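Local coordinates for protein aminomethyltransferase (Bartonella henselae, PDB 3GIR) that belongs to the aminomethyltransferase family and joins a domain of the folate-binding type to a C-terminal beta-barrel domain, at residues G214-E218 and A258-L262; R310-Q316 and A377-L383; I335-S340 and A352-P357. All coordinates share one frame; numbering follows the deposited sequence.

Contact 1 (G214-E218 and A258-L262)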
loop_
_atom_site.group_PDB
_atom_site.type_symbol
_atom_site.label_atom_id
_atom_site.label_comp_id
_atom_site.label_asym_id
_atom_site.label_seq_id
_atom_site.Cartn_x
_atom_site.Cartn_y
_atom_site.Cartn_z
ATOM N N GLY A 214 -6.254 1.829 5.008
ATOM C CA GLY A 214 -6.076 0.428 4.579
ATOM C C GLY A 214 -5.597 0.378 3.147
ATOM O O GLY A 214 -5.047 1.373 2.621
ATOM N N TYR A 215 -5.850 -0.740 2.503
ATOM C CA TYR A 215 -5.365 -1.014 1.184
ATOM C C TYR A 215 -6.420 -1.660 0.307
ATOM O O TYR A 215 -6.128 -2.484 -0.590
ATOM C CB TYR A 215 -4.128 -1.945 1.335
ATOM C CG TYR A 215 -3.183 -2.047 0.213
ATOM C CD1 TYR A 215 -2.687 -0.941 -0.436
ATOM C CD2 TYR A 215 -2.669 -3.274 -0.130
ATOM C CE1 TYR A 215 -1.709 -1.045 -1.394
ATOM C CE2 TYR A 215 -1.677 -3.388 -1.127
ATOM C CZ TYR A 215 -1.228 -2.292 -1.744
ATOM O OH TYR A 215 -0.222 -2.509 -2.701
ATOM N N THR A 216 -7.694 -1.274 0.504
ATOM C CA THR A 216 -8.828 -1.962 -0.085
ATOM C C THR A 216 -9.743 -1.042 -0.922
ATOM O O THR A 216 -10.529 -1.506 -1.727
ATOM C CB THR A 216 -9.672 -2.718 0.971
ATOM O OG1 THR A 216 -10.251 -1.749 1.876
ATOM C CG2 THR A 216 -8.829 -3.878 1.714
ATOM N N GLY A 217 -9.718 0.239 -0.630
ATOM C CA GLY A 217 -10.724 1.196 -1.169
ATOM C C GLY A 217 -12.043 1.164 -0.403
ATOM O O GLY A 217 -12.963 1.917 -0.742
ATOM N N GLU A 218 -12.118 0.367 0.657
ATOM C CA GLU A 218 -13.248 0.354 1.587
ATOM C C GLU A 218 -12.946 1.197 2.803
ATOM O O GLU A 218 -11.833 1.648 3.026
ATOM C CB GLU A 218 -13.595 -1.070 1.998
ATOM C CG GLU A 218 -13.931 -2.026 0.882
ATOM C CD GLU A 218 -15.212 -1.674 0.182
ATOM O OE1 GLU A 218 -16.131 -1.126 0.836
ATOM O OE2 GLU A 218 -15.317 -1.912 -1.061
ATOM N N ALA A 258 -8.952 -1.041 -6.484
ATOM C CA ALA A 258 -8.897 0.293 -5.860
ATOM C C ALA A 258 -7.861 1.251 -6.475
ATOM O O ALA A 258 -7.748 2.368 -6.047
ATOM C CB ALA A 258 -8.694 0.218 -4.307
ATOM N N GLY A 259 -7.106 0.777 -7.430
ATOM C CA GLY A 259 -6.086 1.542 -8.077
ATOM C C GLY A 259 -4.822 1.827 -7.302
ATOM O O GLY A 259 -4.093 2.821 -7.599
ATOM N N LEU A 260 -4.547 1.017 -6.282
ATOM C CA LEU A 260 -3.449 1.278 -5.375
ATOM C C LEU A 260 -2.190 0.627 -5.819
ATOM O O LEU A 260 -2.209 -0.519 -6.245
ATOM C CB LEU A 260 -3.829 0.843 -3.959
ATOM C CG LEU A 260 -5.176 1.359 -3.450
ATOM C CD1 LEU A 260 -5.540 0.751 -2.084
ATOM C CD2 LEU A 260 -5.083 2.855 -3.405
ATOM N N CYS A 261 -1.073 1.312 -5.664
ATOM C CA CYS A 261 0.233 0.738 -6.085
ATOM C C CYS A 261 0.783 -0.286 -5.127
ATOM O O CYS A 261 0.603 -0.186 -3.889
ATOM C CB CYS A 261 1.281 1.812 -6.211
ATOM S SG CYS A 261 0.981 2.887 -7.634
ATOM N N LEU A 262 1.527 -1.241 -5.686
ATOM C CA LEU A 262 2.293 -2.189 -4.893
ATOM C C LEU A 262 3.776 -1.949 -5.193
ATOM O O LEU A 262 4.244 -2.158 -6.335
ATOM C CB LEU A 262 1.847 -3.633 -5.137
ATOM C CG LEU A 262 2.807 -4.658 -4.523
ATOM C CD1 LEU A 262 2.681 -4.489 -3.006
ATOM C CD2 LEU A 262 2.450 -6.066 -4.992
#
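The two loops come together at G217 and A258, whose CA atoms lie 5.1 Å apart, and have spread to a CA separation of 7.2 Å at Y215 and L260, where side chains bridge the difference. Y215 takes the largest share of the contact. Its CG stands anti to the backbone N (chi1 -161°), which sends the ring along 260-262 until the hydroxyl meets the backbone of C261. Y215 OH donates to C261 O at 2.7 Å. The acceptor lies in the plane of the ring at its edge, but the donor stands 42° above the carbonyl plane, off the lone-pair directions. L262 closes over the same hydroxyl, its CB 3.4 Å from Y215 OH. L260 works in the reverse sense: its side chain slides past that of Y215, and L260 CD1 ends 3.5 Å from Y215 C, near the base of the tyrosine, while its approach to the ring is oblique.

At the other end the packing is small and close. A258 directs its methyl at the facing backbone, with A258 CB 3.6 Å from T216 O. G217, at positive phi, brings only backbone to that methyl, with G217 N 3.8 Å from A258 CB. T216 turns its own side chain away; T216 OG1 accepts from E218 N at 3.1 Å and is also bonded to Q178. E218 pairs through OE2 with R73 and R389, and R73 also reaches T216 O.

Each loop carries a standard motif within the folate-binding family region: an ST turn at T216-E218, before strand 220-225, and a Schellman motif at G259, where helix 248-257 ends. A258, the residue before G259, joins the two by packing on T216.

Contact 2 (R310-Q316 and A377-L383)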
loop_
_atom_site.group_PDB
_atom_site.type_symbol
_atom_site.label_atom_id
_atom_site.label_comp_id
_atom_site.label_asym_id
_atom_site.label_seq_id
_atom_site.Cartn_x
_atom_site.Cartn_y
_atom_site.Cartn_z
ATOM N N ARG A 310 2.352 5.400 -15.502
ATOM C CA ARG A 310 1.539 4.348 -14.890
ATOM C C ARG A 310 0.063 4.543 -15.198
ATOM O O ARG A 310 -0.523 5.643 -14.974
ATOM C CB ARG A 310 1.703 4.355 -13.375
ATOM C CG ARG A 310 0.907 3.187 -12.725
ATOM C CD ARG A 310 1.150 3.189 -11.206
ATOM N NE ARG A 310 0.662 4.455 -10.628
ATOM C CZ ARG A 310 -0.582 4.736 -10.256
ATOM N NH1 ARG A 310 -1.563 3.833 -10.239
ATOM N NH2 ARG A 310 -0.844 5.952 -9.803
ATOM N N VAL A 311 -0.529 3.508 -15.799
ATOM C CA VAL A 311 -1.875 3.513 -16.194
ATOM C C VAL A 311 -2.648 2.265 -15.778
ATOM O O VAL A 311 -2.084 1.156 -15.658
ATOM C CB VAL A 311 -2.044 3.756 -17.767
ATOM C CG1 VAL A 311 -1.447 5.109 -18.205
ATOM C CG2 VAL A 311 -1.478 2.592 -18.561
ATOM N N GLY A 312 -3.965 2.453 -15.625
ATOM C CA GLY A 312 -4.850 1.326 -15.570
ATOM C C GLY A 312 -4.974 0.679 -16.912
ATOM O O GLY A 312 -4.929 1.388 -17.941
ATOM N N LEU A 313 -5.186 -0.633 -16.945
ATOM C CA LEU A 313 -5.352 -1.392 -18.171
ATOM C C LEU A 313 -6.498 -2.366 -18.033
ATOM O O LEU A 313 -6.565 -3.102 -17.060
ATOM C CB LEU A 313 -4.036 -2.180 -18.496
ATOM C CG LEU A 313 -2.829 -1.318 -18.799
ATOM C CD1 LEU A 313 -1.483 -2.169 -18.692
ATOM C CD2 LEU A 313 -2.919 -0.631 -20.163
ATOM N N LYS A 314 -7.361 -2.420 -19.038
ATOM C CA LYS A 314 -8.482 -3.361 -19.070
ATOM C C LYS A 314 -8.294 -4.342 -20.189
ATOM O O LYS A 314 -8.445 -4.039 -21.345
ATOM C CB LYS A 314 -9.831 -2.622 -19.182
ATOM C CG LYS A 314 -11.015 -3.496 -19.166
ATOM C CD LYS A 314 -12.371 -2.739 -19.428
ATOM C CE LYS A 314 -13.528 -3.748 -19.570
ATOM N NZ LYS A 314 -14.884 -3.039 -19.574
ATOM N N PRO A 315 -7.911 -5.589 -19.859
ATOM C CA PRO A 315 -7.792 -6.634 -20.876
ATOM C C PRO A 315 -9.130 -6.892 -21.559
ATOM O O PRO A 315 -10.153 -6.882 -20.886
ATOM C CB PRO A 315 -7.356 -7.850 -20.032
ATOM C CG PRO A 315 -6.739 -7.329 -18.915
ATOM C CD PRO A 315 -7.561 -6.109 -18.515
ATOM N N GLN A 316 -9.102 -7.049 -22.872
ATOM C CA GLN A 316 -10.336 -7.339 -23.672
ATOM C C GLN A 316 -10.408 -8.829 -23.827
ATOM O O GLN A 316 -10.171 -9.398 -24.898
ATOM C CB GLN A 316 -10.240 -6.662 -25.013
ATOM C CG GLN A 316 -10.202 -5.163 -24.871
ATOM C CD GLN A 316 -10.185 -4.408 -26.228
ATOM O OE1 GLN A 316 -10.395 -4.973 -27.342
ATOM N NE2 GLN A 316 -9.910 -3.127 -26.119
ATOM N N ALA A 377 -5.786 -7.571 -27.107
ATOM C CA ALA A 377 -5.882 -6.122 -26.894
ATOM C C ALA A 377 -6.170 -5.803 -25.430
ATOM O O ALA A 377 -6.866 -6.559 -24.735
ATOM C CB ALA A 377 -6.999 -5.516 -27.809
ATOM N N LEU A 378 -5.609 -4.734 -24.931
ATOM C CA LEU A 378 -5.997 -4.120 -23.640
ATOM C C LEU A 378 -6.338 -2.644 -23.950
ATOM O O LEU A 378 -5.770 -2.087 -24.883
ATOM C CB LEU A 378 -4.850 -4.045 -22.659
ATOM C CG LEU A 378 -4.183 -5.399 -22.304
ATOM C CD1 LEU A 378 -3.110 -5.851 -23.354
ATOM C CD2 LEU A 378 -3.648 -5.369 -20.897
ATOM N N SER A 379 -7.196 -2.005 -23.163
ATOM C CA SER A 379 -7.354 -0.581 -23.337
ATOM C C SER A 379 -6.922 0.137 -22.064
ATOM O O SER A 379 -7.152 -0.327 -20.913
ATOM C CB SER A 379 -8.822 -0.267 -23.704
ATOM O OG SER A 379 -9.711 -0.726 -22.685
ATOM N N VAL A 380 -6.322 1.286 -22.250
ATOM C CA VAL A 380 -5.939 2.100 -21.126
ATOM C C VAL A 380 -7.231 2.557 -20.445
ATOM O O VAL A 380 -8.194 2.907 -21.088
ATOM C CB VAL A 380 -5.115 3.328 -21.576
ATOM C CG1 VAL A 380 -4.961 4.360 -20.412
ATOM C CG2 VAL A 380 -3.763 2.890 -22.218
ATOM N N HIS A 381 -7.289 2.452 -19.119
ATOM C CA HIS A 381 -8.527 2.539 -18.351
ATOM C C HIS A 381 -8.281 3.433 -17.146
ATOM O O HIS A 381 -7.228 3.419 -16.521
ATOM C CB HIS A 381 -9.030 1.167 -17.905
ATOM C CG HIS A 381 -10.442 1.123 -17.395
ATOM N ND1 HIS A 381 -10.812 1.565 -16.128
ATOM C CD2 HIS A 381 -11.561 0.638 -17.964
ATOM C CE1 HIS A 381 -12.115 1.378 -15.976
ATOM N NE2 HIS A 381 -12.596 0.821 -17.070
ATOM N N SER A 382 -9.319 4.228 -16.798
ATOM C CA SER A 382 -9.285 5.018 -15.573
ATOM C C SER A 382 -9.119 4.168 -14.309
ATOM O O SER A 382 -9.549 3.029 -14.287
ATOM C CB SER A 382 -10.577 5.870 -15.447
ATOM O OG SER A 382 -11.700 5.050 -15.396
ATOM N N LEU A 383 -8.497 4.768 -13.307
ATOM C CA LEU A 383 -8.413 4.153 -11.975
ATOM C C LEU A 383 -9.126 5.067 -10.990
ATOM O O LEU A 383 -9.124 6.288 -11.196
ATOM C CB LEU A 383 -6.977 3.989 -11.605
ATOM C CG LEU A 383 -6.132 3.005 -12.444
ATOM C CD1 LEU A 383 -4.644 3.180 -12.043
ATOM C CD2 LEU A 383 -6.703 1.579 -12.281
HETATM O O HOH W 1 -5.048 5.157 -16.403
HETATM O O HOH W 2 -15.041 -0.224 -17.784
HETATM O O HOH W 3 -8.270 -8.929 -27.564
#
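K314 and H381 cross obliquely, the extended lysine chain passing the imidazole with K314 CD 3.8 Å from H381 CD2. Ring rotation is fixed within 377-383: H381 ND1 donates to S382 O at 2.7 Å, the acceptor 8° from the ring plane and the donor on a carbonyl lone pair. One water in that plane joins H381 NE2 to K314 NZ, weakly on the lysine side. Q316, extended beyond CG, runs along A377, bringing Q316 OE1 to 3.5 Å from A377 CB.

The face formed by L313, P315, L378 and V380 is apolar. L378 rests one methyl against two partners, L378 CD2 lying 4.0 Å from L313 CB and 4.2 Å from P315 CG, while L313 meets V380. At the start of 310-316, L383 packs on the backbone of G312, and its methyl only packs obliquely on the R310 guanidinium, R310 NH1 3.6 Å from L383 CD1; R310 NE bonds to A276 O.

Backbone bonds between K314 and S379, in both directions, set this antiparallel pairing, the strand directions differing by 139°. Strand 309-315 has strand 349-356 as its other neighbour and strand 374-381 has 366-371, while L327 of strand 326-328 covers L313 and L378.

Contact 3 (I335-S340 and A352-P357)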
loop_
_atom_site.group_PDB
_atom_site.type_symbol
_atom_site.label_atom_id
_atom_site.label_comp_id
_atom_site.label_asym_id
_atom_site.label_seq_id
_atom_site.Cartn_x
_atom_site.Cartn_y
_atom_site.Cartn_z
ATOM N N ILE A 335 6.440 -1.255 -26.156
ATOM C CA ILE A 335 6.234 0.058 -25.604
ATOM C C ILE A 335 6.114 0.065 -24.081
ATOM O O ILE A 335 6.223 1.094 -23.495
ATOM C CB ILE A 335 4.973 0.750 -26.188
ATOM C CG1 ILE A 335 3.721 -0.045 -25.915
ATOM C CG2 ILE A 335 5.192 1.016 -27.701
ATOM C CD1 ILE A 335 2.408 0.669 -26.175
ATOM N N GLY A 336 5.945 -1.092 -23.455
ATOM C CA GLY A 336 5.764 -1.062 -22.008
ATOM C C GLY A 336 5.544 -2.428 -21.435
ATOM O O GLY A 336 5.939 -3.407 -22.039
ATOM N N VAL A 337 4.924 -2.501 -20.271
ATOM C CA VAL A 337 4.821 -3.753 -19.516
ATOM C C VAL A 337 3.662 -3.669 -18.535
ATOM O O VAL A 337 3.364 -2.566 -18.021
ATOM C CB VAL A 337 6.139 -4.061 -18.767
ATOM C CG1 VAL A 337 6.398 -3.106 -17.666
ATOM C CG2 VAL A 337 6.169 -5.574 -18.373
ATOM N N VAL A 338 2.976 -4.786 -18.303
ATOM C CA VAL A 338 2.029 -4.920 -17.254
ATOM C C VAL A 338 2.759 -5.144 -15.954
ATOM O O VAL A 338 3.601 -6.051 -15.863
ATOM C CB VAL A 338 1.083 -6.101 -17.513
ATOM C CG1 VAL A 338 0.123 -6.415 -16.349
ATOM C CG2 VAL A 338 0.292 -5.873 -18.838
ATOM N N THR A 339 2.473 -4.320 -14.974
ATOM C CA THR A 339 3.103 -4.440 -13.644
ATOM C C THR A 339 2.270 -5.217 -12.645
ATOM O O THR A 339 2.834 -5.831 -11.710
ATOM C CB THR A 339 3.522 -3.123 -13.098
ATOM O OG1 THR A 339 2.408 -2.214 -13.077
ATOM C CG2 THR A 339 4.658 -2.508 -13.917
ATOM N N SER A 340 0.931 -5.184 -12.781
ATOM C CA SER A 340 0.023 -5.921 -11.896
ATOM C C SER A 340 -1.182 -6.357 -12.705
ATOM O O SER A 340 -1.621 -5.659 -13.618
ATOM C CB SER A 340 -0.483 -5.093 -10.719
ATOM O OG SER A 340 0.544 -4.698 -9.862
ATOM N N ALA A 352 -5.845 -4.652 -14.463
ATOM C CA ALA A 352 -4.435 -4.546 -14.468
ATOM C C ALA A 352 -3.933 -3.121 -14.408
ATOM O O ALA A 352 -4.715 -2.168 -14.521
ATOM C CB ALA A 352 -3.946 -5.172 -15.874
ATOM N N MET A 353 -2.622 -2.982 -14.168
ATOM C CA MET A 353 -1.963 -1.674 -14.213
ATOM C C MET A 353 -0.632 -1.899 -14.870
ATOM O O MET A 353 -0.095 -3.003 -14.884
ATOM C CB MET A 353 -1.764 -1.034 -12.829
ATOM C CG MET A 353 -2.998 -0.509 -12.229
ATOM S SD MET A 353 -2.698 0.518 -10.751
ATOM C CE MET A 353 -1.270 -0.293 -10.068
ATOM N N GLY A 354 -0.075 -0.841 -15.463
ATOM C CA GLY A 354 1.214 -1.033 -16.122
ATOM C C GLY A 354 1.746 0.298 -16.600
ATOM O O GLY A 354 1.187 1.369 -16.247
ATOM N N TYR A 355 2.787 0.258 -17.391
ATOM C CA TYR A 355 3.476 1.419 -17.943
ATOM C C TYR A 355 3.385 1.429 -19.423
ATOM O O TYR A 355 3.639 0.429 -20.067
ATOM C CB TYR A 355 4.943 1.525 -17.522
ATOM C CG TYR A 355 5.080 2.016 -16.080
ATOM C CD1 TYR A 355 5.205 3.361 -15.778
ATOM C CD2 TYR A 355 5.009 1.118 -15.022
ATOM C CE1 TYR A 355 5.293 3.803 -14.499
ATOM C CE2 TYR A 355 5.100 1.595 -13.700
ATOM C CZ TYR A 355 5.224 2.926 -13.464
ATOM O OH TYR A 355 5.266 3.446 -12.148
ATOM N N VAL A 356 3.070 2.610 -19.962
ATOM C CA VAL A 356 3.067 2.885 -21.413
ATOM C C VAL A 356 3.766 4.248 -21.584
ATOM O O VAL A 356 3.811 5.081 -20.685
ATOM C CB VAL A 356 1.659 2.846 -22.004
ATOM C CG1 VAL A 356 1.004 1.440 -21.879
ATOM C CG2 VAL A 356 0.759 3.995 -21.428
ATOM N N PRO A 357 4.251 4.544 -22.812
ATOM C CA PRO A 357 4.802 5.854 -23.017
ATOM C C PRO A 357 3.712 6.894 -23.005
ATOM O O PRO A 357 2.511 6.598 -23.199
ATOM C CB PRO A 357 5.449 5.726 -24.417
ATOM C CG PRO A 357 5.525 4.272 -24.700
ATOM C CD PRO A 357 4.303 3.734 -24.021
#
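M353 O is gripped by two successive amides: T339 N donates to M353 O at 2.9 Å and S340 N to the same M353 O at 3.2 Å. Their approaches differ, T339 N being tilted 17° from the carbonyl plane and S340 N 35°. Two residues facing one make this a classic beta bulge, and the register shifts by one between V338 and S340. Within the bulge M353 N returns a bond to S340 O; before it V337 and Y355 exchange a regular pair, Y355 N reaching V337 O at 3.0 Å nearly along the C=O axis.

At the bulge, T339 is turned so that its methyl meets Y355. Its OG1 lies between the backbone N and the carbonyl carbon (chi1 55°), with CG2 anti to the carbonyl carbon, and the methyl meets the tyrosine ring in plane at its edge, T339 CG2 to Y355 CD2 being 3.8 Å. Farther along, I335 and P357 cross at about a right angle, I335 CB 3.7 Å from P357 CD. G354, which has no side chain, pairs with V338, their CA atoms 4.1 Å apart.

The polar ends find their partners beyond the hairpin. T339 OG1 and S340 OG both bond to D266 OD1, Y355 OH bonds to D266 O, and S340 OG is also held by R255. The bulge is consistent with the two consecutive hydroxyls reaching one carboxylate oxygen, which their hydrogen bonds would probably stabilise as part of a negatively charged group, and these bonds tie the hairpin to the loop that carries D266.

In the fold
Contact 1 comes first along the chain, in the folate-binding family region; contacts 2 and 3 follow in the C-terminal barrel region. In sequence, the hairpin of contact 3 comes between the two strands of contact 2. Centres of contacts 2 and 3 are about 9 Å apart, and both belong to one six-stranded antiparallel sheet in which strands 309-315 and 349-356 are adjacent, V311 probably bonding to G354 and L313 to A352. Contact 1 lies about 17 and 18 Å from them, centre to centre, yet C261 packs on R310, G259 on L383 and L260 on M353. The loop after helix 248-257 thus meets the barrel sheet, bringing the two family regions together.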